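Local structure of Isomerase/lactonizing enzyme (Agrobacterium fabrum str. C58, 2NQL) at residues A[237-242]-A[260-265]. The protein is a member of the enolase superfamily, related to mandelate racemase and muconate lactonizing enzyme, that holds a sodium ion in its barrel domain. Residues are numbered along the deposited sequence; the frame is centred on the assembly and turned at random.
Sequences WFAEAP and VPIAVG. With NA (sodium ion), chain G.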
loop_
_atom_site.group_PDB
_atom_site.type_symbol
_atom_site.label_atom_id
_atom_site.label_comp_id
_atom_site.label_asym_id
_atom_site.label_seq_id
_atom_site.Cartn_x
_atom_site.Cartn_y
_atom_site.Cartn_z
ATOM N N TRP A 237 -19.655 20.602 12.611
ATOM C CA TRP A 237 -20.236 20.037 11.400
ATOM C C TRP A 237 -19.881 18.557 11.275
ATOM O O TRP A 237 -20.770 17.715 11.130
ATOM C CB TRP A 237 -19.706 20.858 10.212
ATOM C CG TRP A 237 -20.019 20.418 8.818
ATOM C CD1 TRP A 237 -21.022 19.598 8.390
ATOM C CD2 TRP A 237 -19.316 20.840 7.654
ATOM N NE1 TRP A 237 -20.973 19.466 7.016
ATOM C CE2 TRP A 237 -19.935 20.223 6.542
ATOM C CE3 TRP A 237 -18.202 21.677 7.443
ATOM C CZ2 TRP A 237 -19.470 20.397 5.241
ATOM C CZ3 TRP A 237 -17.743 21.866 6.142
ATOM C CH2 TRP A 237 -18.393 21.238 5.053
ATOM N N PHE A 238 -18.587 18.253 11.322
ATOM C CA PHE A 238 -18.120 16.881 11.455
ATOM C C PHE A 238 -16.779 16.838 12.178
ATOM O O PHE A 238 -16.074 17.862 12.271
ATOM C CB PHE A 238 -18.086 16.149 10.103
ATOM C CG PHE A 238 -17.215 16.811 9.044
ATOM C CD1 PHE A 238 -15.829 16.619 9.031
ATOM C CD2 PHE A 238 -17.787 17.586 8.038
ATOM C CE1 PHE A 238 -15.015 17.200 8.034
ATOM C CE2 PHE A 238 -16.992 18.177 7.037
ATOM C CZ PHE A 238 -15.592 17.992 7.047
ATOM N N ALA A 239 -16.434 15.656 12.689
ATOM C CA ALA A 239 -15.110 15.393 13.247
ATOM C C ALA A 239 -14.417 14.450 12.275
ATOM O O ALA A 239 -14.901 13.355 12.021
ATOM C CB ALA A 239 -15.221 14.759 14.646
ATOM N N GLU A 240 -13.316 14.917 11.697
ATOM C CA GLU A 240 -12.631 14.161 10.647
ATOM C C GLU A 240 -11.408 13.450 11.240
ATOM O O GLU A 240 -10.705 14.025 12.076
ATOM C CB GLU A 240 -12.247 15.106 9.502
ATOM C CG GLU A 240 -11.108 14.613 8.630
ATOM C CD GLU A 240 -10.698 15.625 7.580
ATOM O OE1 GLU A 240 -11.469 16.552 7.284
ATOM O OE2 GLU A 240 -9.609 15.463 6.977
ATOM N N ALA A 241 -11.166 12.208 10.802
ATOM C CA ALA A 241 -9.933 11.452 11.137
ATOM C C ALA A 241 -9.643 11.452 12.653
ATOM O O ALA A 241 -8.601 11.967 13.105
ATOM C CB ALA A 241 -8.719 11.994 10.335
ATOM N N PRO A 242 -10.597 10.938 13.450
ATOM C CA PRO A 242 -10.427 10.986 14.908
ATOM C C PRO A 242 -9.280 10.110 15.449
ATOM O O PRO A 242 -8.691 10.427 16.489
ATOM C CB PRO A 242 -11.771 10.467 15.419
ATOM C CG PRO A 242 -12.299 9.621 14.338
ATOM C CD PRO A 242 -11.870 10.296 13.069
ATOM N N VAL A 260 -21.829 13.449 16.947
ATOM C CA VAL A 260 -21.096 14.265 15.982
ATOM C C VAL A 260 -20.751 13.396 14.773
ATOM O O VAL A 260 -20.197 12.306 14.945
ATOM C CB VAL A 260 -19.838 14.899 16.628
ATOM C CG1 VAL A 260 -19.045 15.699 15.597
ATOM C CG2 VAL A 260 -20.261 15.812 17.805
ATOM N N PRO A 261 -21.160 13.827 13.556
ATOM C CA PRO A 261 -20.860 13.060 12.340
ATOM C C PRO A 261 -19.361 12.788 12.182
ATOM O O PRO A 261 -18.533 13.680 12.419
ATOM C CB PRO A 261 -21.360 13.977 11.222
ATOM C CG PRO A 261 -22.465 14.764 11.874
ATOM C CD PRO A 261 -21.952 15.037 13.251
ATOM N N ILE A 262 -19.019 11.556 11.817
ATOM C CA ILE A 262 -17.608 11.201 11.650
ATOM C C ILE A 262 -17.276 11.163 10.165
ATOM O O ILE A 262 -18.008 10.576 9.383
ATOM C CB ILE A 262 -17.236 9.861 12.352
ATOM C CG1 ILE A 262 -17.555 9.898 13.864
ATOM C CG2 ILE A 262 -15.764 9.484 12.098
ATOM C CD1 ILE A 262 -16.947 11.038 14.624
ATOM N N ALA A 263 -16.174 11.810 9.792
ATOM C CA ALA A 263 -15.758 11.856 8.391
ATOM C C ALA A 263 -14.371 11.213 8.249
ATOM O O ALA A 263 -13.481 11.499 9.048
ATOM C CB ALA A 263 -15.711 13.314 7.914
ATOM N N VAL A 264 -14.193 10.363 7.233
ATOM C CA VAL A 264 -12.908 9.698 7.002
ATOM C C VAL A 264 -12.747 9.453 5.499
ATOM O O VAL A 264 -13.713 9.575 4.744
ATOM C CB VAL A 264 -12.820 8.301 7.735
ATOM C CG1 VAL A 264 -12.680 8.462 9.237
ATOM C CG2 VAL A 264 -14.034 7.423 7.372
ATOM N N GLY A 265 -11.535 9.112 5.065
ATOM C CA GLY A 265 -11.365 8.503 3.741
ATOM C C GLY A 265 -10.317 9.090 2.812
ATOM O O GLY A 265 -10.059 8.509 1.763
HETATM NA NA NA G . -9.648 14.921 4.777
HETATM O O HOH W 1 -10.376 12.200 5.508
HETATM O O HOH W 2 -10.964 16.454 3.533
#
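Strands 239-240 and 262-264 run side by side as parallel neighbours, tied by three backbone hydrogen bonds. A239 N donates to P261 O at 2.9 Å, nearly along the C=O axis. A239 O takes A263 N, which sits above the carbonyl plane. A241 N donates to A263 O at 3.0 Å, again nearly along the C=O axis.

E240 reaches from the sheet to the sodium ion. Its CB lies 3.8 Å from A263 O and touches the edge of the F238 ring. CG, anti to the backbone N (chi1 158°), passes 3.9 Å from A263 O. The extended chain then leads away from strand 262-264 and sets CD 3.1 Å from the sodium. OE2 binds the ion at 2.3 Å, together with E266 and two waters. OE1 forms a salt bridge with K184 and accepts a hydrogen bond from Q287 NE2, so both oxygens are held and the carboxylate probably stays ionised.

On the same face, F238 CD1 meets A263 CB at 3.5 Å. F238 CE2 lies 3.4 Å above the W237 ring plane. On the other face, A239 CB touches V260 CG1 and I262 CD1.

In this TIM-type barrel, helix 248-255 is the beta-alpha-beta crossover between the strands and packs on I262 through L251. Helix 221-231 packs on A239 through I228, and strand 210-214 flanks strand 239-240.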